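PDB 4BAX: glutamine synthetase from Streptomyces coelicolor, which belongs to the glutamine synthetase family, oligomeric enzymes whose subunits pair a beta-grasp domain with a larger catalytic domain. Local coordinates for residues Val176-Gln180 and Pro221-Asn227; Gln115-Lys121 and Glu212-Leu217. One frame throughout, in Å; residues are numbered along the deposited sequence.

Contact 1 (Val176-Gln180 and Pro221-Asn227)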
ATOM      1  N   VAL A 176      33.635  -0.667   7.886  1.00 27.63           N
ATOM      2  CA  VAL A 176      33.722   0.139   6.668  1.00 27.90           C
ATOM      3  C   VAL A 176      32.479   0.048   5.759  1.00 28.06           C
ATOM      4  O   VAL A 176      32.022   1.050   5.219  1.00 27.92           O
ATOM      5  CB  VAL A 176      35.002  -0.224   5.859  1.00 20.80           C
ATOM      6  CG1 VAL A 176      35.016   0.514   4.498  1.00 20.81           C
ATOM      7  CG2 VAL A 176      36.256   0.090   6.674  1.00 20.83           C
ATOM      8  N   MET A 177      31.940  -1.156   5.601  1.00 28.23           N
ATOM      9  CA  MET A 177      30.704  -1.362   4.860  1.00 28.34           C
ATOM     10  C   MET A 177      29.467  -1.032   5.699  1.00 28.17           C
ATOM     11  O   MET A 177      29.418  -1.311   6.897  1.00 28.36           O
ATOM     12  CB  MET A 177      30.637  -2.803   4.365  1.00 28.80           C
ATOM     13  CG  MET A 177      29.552  -3.018   3.315  1.00 29.13           C
ATOM     14  SD  MET A 177      29.353  -4.752   2.872  1.00 38.90           S
ATOM     15  CE  MET A 177      27.611  -4.837   2.536  1.00 35.12           C
ATOM     16  N   PRO A 178      28.454  -0.420   5.070  1.00 27.95           N
ATOM     17  CA  PRO A 178      27.229  -0.132   5.821  1.00 27.86           C
ATOM     18  C   PRO A 178      26.537  -1.383   6.345  1.00 27.69           C
ATOM     19  O   PRO A 178      26.323  -2.329   5.582  1.00 27.95           O
ATOM     20  CB  PRO A 178      26.339   0.573   4.778  1.00 27.42           C
ATOM     21  CG  PRO A 178      26.961   0.294   3.459  1.00 27.25           C
ATOM     22  CD  PRO A 178      28.416   0.153   3.713  1.00 27.58           C
ATOM     23  N   GLY A 179      26.159  -1.356   7.621  1.00 27.20           N
ATOM     24  CA  GLY A 179      25.568  -2.503   8.272  1.00 27.33           C
ATOM     25  C   GLY A 179      26.588  -3.560   8.632  1.00 27.66           C
ATOM     26  O   GLY A 179      26.202  -4.667   9.037  1.00 27.49           O
ATOM     27  N   GLN A 180      27.874  -3.218   8.507  1.00 28.06           N
ATOM     28  CA  GLN A 180      28.952  -4.126   8.880  1.00 28.92           C
ATOM     29  C   GLN A 180      29.521  -3.704  10.211  1.00 29.46           C
ATOM     30  O   GLN A 180      29.773  -2.515  10.456  1.00 29.63           O
ATOM     31  CB  GLN A 180      30.048  -4.134   7.813  1.00 29.54           C
ATOM     32  CG  GLN A 180      30.941  -5.379   7.799  1.00 30.07           C
ATOM     33  CD  GLN A 180      31.904  -5.399   6.620  1.00 30.83           C
ATOM     34  OE1 GLN A 180      32.831  -4.582   6.531  1.00 31.20           O
ATOM     35  NE2 GLN A 180      31.688  -6.340   5.705  1.00 31.11           N
ATOM     36  N   PRO A 221      29.969 -10.340   1.289  1.00 30.65           N
ATOM     37  CA  PRO A 221      28.509 -10.283   1.165  1.00 30.98           C
ATOM     38  C   PRO A 221      28.026  -9.483  -0.063  1.00 31.87           C
ATOM     39  O   PRO A 221      27.031  -9.859  -0.687  1.00 31.35           O
ATOM     40  CB  PRO A 221      28.076  -9.627   2.488  1.00 30.42           C
ATOM     41  CG  PRO A 221      29.260  -8.893   2.952  1.00 29.93           C
ATOM     42  CD  PRO A 221      30.432  -9.715   2.535  1.00 30.09           C
ATOM     43  N   VAL A 222      28.732  -8.414  -0.423  1.00 33.61           N
ATOM     44  CA  VAL A 222      28.435  -7.719  -1.677  1.00 35.70           C
ATOM     45  C   VAL A 222      29.680  -7.713  -2.566  1.00 37.84           C
ATOM     46  O   VAL A 222      30.766  -7.314  -2.129  1.00 38.31           O
ATOM     47  CB  VAL A 222      27.974  -6.258  -1.424  1.00 27.89           C
ATOM     48  CG1 VAL A 222      27.636  -5.560  -2.736  1.00 27.38           C
ATOM     49  CG2 VAL A 222      26.773  -6.218  -0.478  1.00 27.90           C
ATOM     50  N   LYS A 223      29.517  -8.103  -3.829  1.00 39.41           N
ATOM     51  CA  LYS A 223      30.665  -8.136  -4.735  1.00 41.54           C
ATOM     52  C   LYS A 223      31.116  -6.722  -5.118  1.00 41.39           C
ATOM     53  O   LYS A 223      30.325  -5.775  -5.098  1.00 40.83           O
ATOM     54  CB  LYS A 223      30.398  -8.986  -5.983  1.00 43.43           C
ATOM     55  CG  LYS A 223      29.727  -8.198  -7.110  1.00 45.15           C
ATOM     56  CD  LYS A 223      28.705  -9.016  -7.907  1.00 46.30           C
ATOM     57  CE  LYS A 223      27.955  -8.116  -8.912  1.00 46.88           C
ATOM     58  NZ  LYS A 223      27.090  -8.905  -9.841  1.00 47.20           N
ATOM     59  N   GLY A 224      32.401  -6.576  -5.414  1.00 41.72           N
ATOM     60  CA  GLY A 224      32.921  -5.277  -5.776  1.00 42.26           C
ATOM     61  C   GLY A 224      33.848  -4.633  -4.769  1.00 42.85           C
ATOM     62  O   GLY A 224      34.556  -5.310  -4.029  1.00 42.43           O
ATOM     63  N   ASP A 225      33.789  -3.314  -4.690  1.00 43.98           N
ATOM     64  CA  ASP A 225      34.712  -2.583  -3.840  1.00 45.33           C
ATOM     65  C   ASP A 225      34.200  -2.497  -2.417  1.00 44.29           C
ATOM     66  O   ASP A 225      34.854  -1.921  -1.548  1.00 45.34           O
ATOM     67  CB  ASP A 225      34.947  -1.184  -4.400  1.00 47.28           C
ATOM     68  CG  ASP A 225      35.863  -1.199  -5.607  1.00 49.06           C
ATOM     69  OD1 ASP A 225      36.698  -2.134  -5.707  1.00 49.59           O
ATOM     70  OD2 ASP A 225      35.782  -0.256  -6.427  1.00 49.71           O
ATOM     71  N   TRP A 226      33.014  -3.052  -2.190  1.00 41.53           N
ATOM     72  CA  TRP A 226      32.455  -3.146  -0.843  1.00 38.11           C
ATOM     73  C   TRP A 226      33.297  -4.082   0.030  1.00 36.52           C
ATOM     74  O   TRP A 226      33.734  -5.148  -0.396  1.00 36.35           O
ATOM     75  CB  TRP A 226      30.980  -3.572  -0.903  1.00 36.49           C
ATOM     76  CG  TRP A 226      30.194  -2.660  -1.800  1.00 34.74           C
ATOM     77  CD1 TRP A 226      29.881  -2.858  -3.115  1.00 34.05           C
ATOM     78  CD2 TRP A 226      29.662  -1.380  -1.451  1.00 33.44           C
ATOM     79  NE1 TRP A 226      29.172  -1.779  -3.601  1.00 33.41           N
ATOM     80  CE2 TRP A 226      29.024  -0.862  -2.595  1.00 32.98           C
ATOM     81  CE3 TRP A 226      29.657  -0.628  -0.282  1.00 32.86           C
ATOM     82  CZ2 TRP A 226      28.396   0.372  -2.598  1.00 32.27           C
ATOM     83  CZ3 TRP A 226      29.027   0.601  -0.292  1.00 32.56           C
ATOM     84  CH2 TRP A 226      28.406   1.085  -1.438  1.00 32.29           C
ATOM     85  N   ASN A 227      33.502  -3.671   1.272  1.00 35.60           N
ATOM     86  CA  ASN A 227      34.421  -4.362   2.165  1.00 34.87           C
ATOM     87  C   ASN A 227      34.031  -5.791   2.519  1.00 33.03           C
ATOM     88  O   ASN A 227      32.870  -6.090   2.812  1.00 32.72           O
ATOM     89  CB  ASN A 227      34.645  -3.554   3.443  1.00 35.83           C
ATOM     90  CG  ASN A 227      36.016  -2.917   3.490  1.00 36.93           C
ATOM     91  OD1 ASN A 227      36.514  -2.387   2.486  1.00 37.30           O
ATOM     92  ND2 ASN A 227      36.625  -2.931   4.666  1.00 37.37           N
TER
HETATM   93  O   HOH W   1      35.261  -4.362   7.138  1.00 25.85           O

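Contact 2 (Gln115-Lys121 and Glu212-Leu217)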
ATOM      1  N   GLN A 115      35.921 -10.151  15.253  1.00 29.63           N
ATOM      2  CA  GLN A 115      34.921 -10.871  14.492  1.00 28.81           C
ATOM      3  C   GLN A 115      33.985  -9.937  13.782  1.00 30.07           C
ATOM      4  O   GLN A 115      33.235  -9.178  14.399  1.00 30.62           O
ATOM      5  CB  GLN A 115      34.116 -11.776  15.424  1.00 26.89           C
ATOM      6  CG  GLN A 115      32.865 -12.370  14.787  1.00 25.47           C
ATOM      7  CD  GLN A 115      33.150 -13.557  13.843  1.00 24.23           C
ATOM      8  OE1 GLN A 115      33.528 -14.672  14.280  1.00 23.37           O
ATOM      9  NE2 GLN A 115      32.937 -13.328  12.545  1.00 23.74           N
ATOM     10  N   GLU A 116      34.034 -10.008  12.459  1.00 30.57           N
ATOM     11  CA  GLU A 116      33.208  -9.143  11.648  1.00 30.73           C
ATOM     12  C   GLU A 116      31.950  -9.861  11.153  1.00 29.51           C
ATOM     13  O   GLU A 116      31.924 -11.091  11.011  1.00 29.04           O
ATOM     14  CB  GLU A 116      34.022  -8.592  10.468  1.00 31.98           C
ATOM     15  CG  GLU A 116      35.193  -7.698  10.912  1.00 33.35           C
ATOM     16  CD  GLU A 116      36.010  -7.129   9.745  1.00 34.42           C
ATOM     17  OE1 GLU A 116      35.933  -7.686   8.621  1.00 34.80           O
ATOM     18  OE2 GLU A 116      36.708  -6.100   9.955  1.00 34.60           O
ATOM     19  N   TYR A 117      30.913  -9.074  10.882  1.00 28.64           N
ATOM     20  CA  TYR A 117      29.674  -9.601  10.348  1.00 27.73           C
ATOM     21  C   TYR A 117      28.911  -8.490   9.667  1.00 26.98           C
ATOM     22  O   TYR A 117      29.118  -7.315   9.985  1.00 26.75           O
ATOM     23  CB  TYR A 117      28.828 -10.233  11.449  1.00 27.95           C
ATOM     24  CG  TYR A 117      28.494  -9.269  12.581  1.00 28.25           C
ATOM     25  CD1 TYR A 117      29.411  -8.999  13.592  1.00 28.01           C
ATOM     26  CD2 TYR A 117      27.270  -8.626  12.634  1.00 28.53           C
ATOM     27  CE1 TYR A 117      29.113  -8.125  14.616  1.00 27.94           C
ATOM     28  CE2 TYR A 117      26.971  -7.747  13.667  1.00 28.52           C
ATOM     29  CZ  TYR A 117      27.891  -7.506  14.651  1.00 28.04           C
ATOM     30  OH  TYR A 117      27.571  -6.633  15.667  1.00 27.95           O
ATOM     31  N   THR A 118      27.977  -8.865   8.799  1.00 26.32           N
ATOM     32  CA  THR A 118      27.161  -7.899   8.064  1.00 25.45           C
ATOM     33  C   THR A 118      25.679  -8.191   8.267  1.00 24.70           C
ATOM     34  O   THR A 118      25.255  -9.350   8.151  1.00 24.88           O
ATOM     35  CB  THR A 118      27.518  -7.911   6.548  1.00 22.98           C
ATOM     36  OG1 THR A 118      28.951  -7.938   6.387  1.00 22.95           O
ATOM     37  CG2 THR A 118      26.945  -6.682   5.837  1.00 22.21           C
ATOM     38  N   PHE A 119      24.900  -7.152   8.572  1.00 24.14           N
ATOM     39  CA  PHE A 119      23.441  -7.291   8.690  1.00 24.31           C
ATOM     40  C   PHE A 119      22.712  -7.359   7.351  1.00 24.79           C
ATOM     41  O   PHE A 119      23.018  -6.601   6.417  1.00 23.96           O
ATOM     42  CB  PHE A 119      22.830  -6.169   9.534  1.00 23.80           C
ATOM     43  CG  PHE A 119      23.085  -6.308  10.997  1.00 24.02           C
ATOM     44  CD1 PHE A 119      22.866  -7.506  11.632  1.00 23.87           C
ATOM     45  CD2 PHE A 119      23.598  -5.233  11.740  1.00 24.47           C
ATOM     46  CE1 PHE A 119      23.129  -7.636  13.000  1.00 24.25           C
ATOM     47  CE2 PHE A 119      23.869  -5.360  13.097  1.00 24.37           C
ATOM     48  CZ  PHE A 119      23.632  -6.564  13.727  1.00 24.40           C
ATOM     49  N   PHE A 120      21.688  -8.206   7.293  1.00 26.24           N
ATOM     50  CA  PHE A 120      20.870  -8.314   6.095  1.00 27.41           C
ATOM     51  C   PHE A 120      19.405  -8.287   6.490  1.00 29.74           C
ATOM     52  O   PHE A 120      19.030  -8.770   7.562  1.00 29.62           O
ATOM     53  CB  PHE A 120      21.173  -9.613   5.340  1.00 26.47           C
ATOM     54  CG  PHE A 120      22.225  -9.477   4.276  1.00 26.09           C
ATOM     55  CD1 PHE A 120      23.561  -9.269   4.617  1.00 25.85           C
ATOM     56  CD2 PHE A 120      21.879  -9.526   2.924  1.00 26.13           C
ATOM     57  CE1 PHE A 120      24.539  -9.124   3.625  1.00 25.98           C
ATOM     58  CE2 PHE A 120      22.858  -9.392   1.921  1.00 26.00           C
ATOM     59  CZ  PHE A 120      24.191  -9.189   2.283  1.00 26.12           C
ATOM     60  N   LYS A 121      18.581  -7.708   5.629  1.00 32.10           N
ATOM     61  CA  LYS A 121      17.144  -7.842   5.758  1.00 33.92           C
ATOM     62  C   LYS A 121      16.645  -8.554   4.491  1.00 34.72           C
ATOM     63  O   LYS A 121      16.505  -7.945   3.412  1.00 35.73           O
ATOM     64  CB  LYS A 121      16.486  -6.473   5.915  1.00 34.92           C
ATOM     65  CG  LYS A 121      14.977  -6.605   5.935  1.00 35.86           C
ATOM     66  CD  LYS A 121      14.409  -6.630   7.343  1.00 36.63           C
ATOM     67  CE  LYS A 121      13.049  -7.357   7.359  1.00 37.22           C
ATOM     68  NZ  LYS A 121      12.186  -7.063   8.547  1.00 37.59           N
ATOM     69  N   GLU A 212      14.149  -8.907  13.916  1.00 30.01           N
ATOM     70  CA  GLU A 212      13.762  -9.310  12.555  1.00 30.84           C
ATOM     71  C   GLU A 212      14.818  -9.006  11.514  1.00 29.73           C
ATOM     72  O   GLU A 212      14.467  -8.667  10.385  1.00 29.20           O
ATOM     73  CB  GLU A 212      12.435  -8.693  12.131  1.00 32.60           C
ATOM     74  CG  GLU A 212      11.227  -9.268  12.789  1.00 35.09           C
ATOM     75  CD  GLU A 212       9.989  -8.459  12.459  1.00 37.39           C
ATOM     76  OE1 GLU A 212      10.098  -7.224  12.200  1.00 38.16           O
ATOM     77  OE2 GLU A 212       8.901  -9.071  12.442  1.00 38.17           O
ATOM     78  N   VAL A 213      16.096  -9.137  11.871  1.00 29.15           N
ATOM     79  CA  VAL A 213      17.167  -8.971  10.886  1.00 28.20           C
ATOM     80  C   VAL A 213      18.064 -10.179  10.929  1.00 27.48           C
ATOM     81  O   VAL A 213      17.948 -11.017  11.825  1.00 27.00           O
ATOM     82  CB  VAL A 213      18.010  -7.668  11.088  1.00 38.58           C
ATOM     83  CG1 VAL A 213      17.111  -6.430  11.202  1.00 38.72           C
ATOM     84  CG2 VAL A 213      18.937  -7.799  12.300  1.00 38.63           C
ATOM     85  N   SER A 214      18.978 -10.240   9.972  1.00 27.67           N
ATOM     86  CA  SER A 214      19.883 -11.363   9.867  1.00 27.74           C
ATOM     87  C   SER A 214      21.318 -10.883   9.937  1.00 27.94           C
ATOM     88  O   SER A 214      21.627  -9.747   9.541  1.00 28.00           O
ATOM     89  CB  SER A 214      19.665 -12.088   8.548  1.00 27.81           C
ATOM     90  OG  SER A 214      18.438 -12.791   8.569  1.00 28.11           O
ATOM     91  N   ALA A 215      22.193 -11.774  10.397  1.00 27.73           N
ATOM     92  CA  ALA A 215      23.617 -11.526  10.382  1.00 27.30           C
ATOM     93  C   ALA A 215      24.272 -12.625   9.558  1.00 27.22           C
ATOM     94  O   ALA A 215      23.816 -13.773   9.568  1.00 27.01           O
ATOM     95  CB  ALA A 215      24.173 -11.514  11.800  1.00 27.37           C
ATOM     96  N   THR A 216      25.308 -12.254   8.811  1.00 27.50           N
ATOM     97  CA  THR A 216      26.059 -13.213   8.015  1.00 27.80           C
ATOM     98  C   THR A 216      27.549 -13.079   8.248  1.00 28.35           C
ATOM     99  O   THR A 216      28.045 -11.968   8.482  1.00 28.40           O
ATOM    100  CB  THR A 216      25.711 -13.123   6.500  1.00 21.32           C
ATOM    101  OG1 THR A 216      26.261 -14.265   5.824  1.00 21.65           O
ATOM    102  CG2 THR A 216      26.312 -11.893   5.897  1.00 20.88           C
ATOM    103  N   LEU A 217      28.244 -14.217   8.233  1.00 28.89           N
ATOM    104  CA  LEU A 217      29.694 -14.236   8.369  1.00 28.68           C
ATOM    105  C   LEU A 217      30.298 -14.508   6.989  1.00 28.69           C
ATOM    106  O   LEU A 217      31.462 -14.889   6.889  1.00 28.87           O
ATOM    107  CB  LEU A 217      30.159 -15.277   9.388  1.00 28.68           C
ATOM    108  CG  LEU A 217      29.723 -15.046  10.837  1.00 29.31           C
ATOM    109  CD1 LEU A 217      30.454 -15.989  11.866  1.00 11.93           C
ATOM    110  CD2 LEU A 217      29.891 -13.581  11.202  1.00 29.43           C
TER
HETATM  111  O   HOH W   2      29.758 -10.724   6.243  1.00 26.26           O

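Contact 1 (Val176-Gln180 and Pro221-Asn227)
Two loops meet here, and Val176 opens the contact: its CB lies 3.4 Å from ND2 of Asn227, so the aliphatic side chain rests against the Asn227 amide. Met177 CA sits 5.5 Å from Asn227 CA. Met177 also begins a type II beta turn, closed by Gln180 N to Met177 O at 2.9 Å. With chi1 and chi2 both t, its side chain extends across the gap: SD reaches CG of Pro221 at 4.1 Å and CB of Trp226 at 4.3 Å, while CE touches CG2 of Val222 at 3.4 Å. Met177 thus lies between the two ends of segment 221-227, against these apolar side chains, with SD also 3.8 Å from Asn227 O. Pro178 adds CD against CZ3 of Trp226 at 4.1 Å; the same indole meets Phe128 edge-to-face. Gly179, at phi/psi 76/10, supplies the positive phi of the third turn position and leaves the other loop untouched. Gln180, starting strand 180-188, brings the direct polar link: NE2 donates to the backbone O of Asn227 at 3.1 Å with an N-H...O angle of 156°, and also bonds Thr118 OG1. Water 1 lies 2.5 Å from Gln180 OE1 and accepts from Asn227 ND2 at 3.2 Å, a second, water-mediated link. Together the loops bury 349 Å², about half of it at Met177 and Asn227. This is a beta-turn connection between antiparallel strands 169-174 and 180-188, packed through Val176, Met177, Pro178 and Gln180 against the loop leading to strand 231-236 in the catalytic domain.

Contact 2 (Gln115-Lys121 and Glu212-Leu217)
Side chains alternate along this antiparallel ladder. Backbone bonds set the register. Thr118 N bonds Thr216 O at 3.1 Å and Thr216 N bonds Thr118 O at 3.0 Å. Phe120 N bonds Ser214 O at 2.7 Å, and Ser214 N bonds Phe120 O at 2.8 Å. Between them Phe119 and Ala215 form a non-hydrogen-bonded pair on one face; chi1 of -74° (m) sets the Phe119 ring with CE1 4.2 Å from Ala215 CB and CD1 4.0 Å from Val213 CG2. Helix 152-164 packs on this phenyl ring. Tyr117 adopts chi1 p, its ring leading toward helices 152-164 and 190-210, while its CB stays 3.5 Å from CD2 of Leu217. On the other face, Phe120 has an off-well chi1 of -92° that leaves CE1 4.0 Å from Thr216 CG2. Thr118 OG1 donates to water 2 at 2.9 Å, and that water donates to Thr216 O at 3.1 Å. Lys121 NZ bends back to Glu212 O at 3.3 Å, a weak bond. Glu212 ends the preceding helix in a Schellman motif, and the chain then enters strand 214-216, which pairs with strand 110-121 as an antiparallel ladder within the sheet of the catalytic domain.

Overall arrangement
The centres of contacts 1 and 2 lie about 12 Å apart, on the same side of the chain's centre, both in the catalytic domain. Their segments alternate along the chain: 115-121, 176-180, 212-217, 221-227. Bridges join them: Gly179 O lies 2.8 Å from Phe119 N and Gln180 NE2 3.2 Å from Thr118 OG1, both probable hydrogen bonds, while Pro221 CG packs 3.6 Å from Thr118 OG1. Strand 110-121 pairs with strands 180-188, 214-216 and 231-236, so the loops of contact 1 connect to neighbours of the strand in contact 2. Both contacts reach other subunits: Val176 packs on Ser46 of a neighbouring subunit and Ser214 OG bonds Asp147 of another neighbouring subunit, tying this region to the decameric assembly.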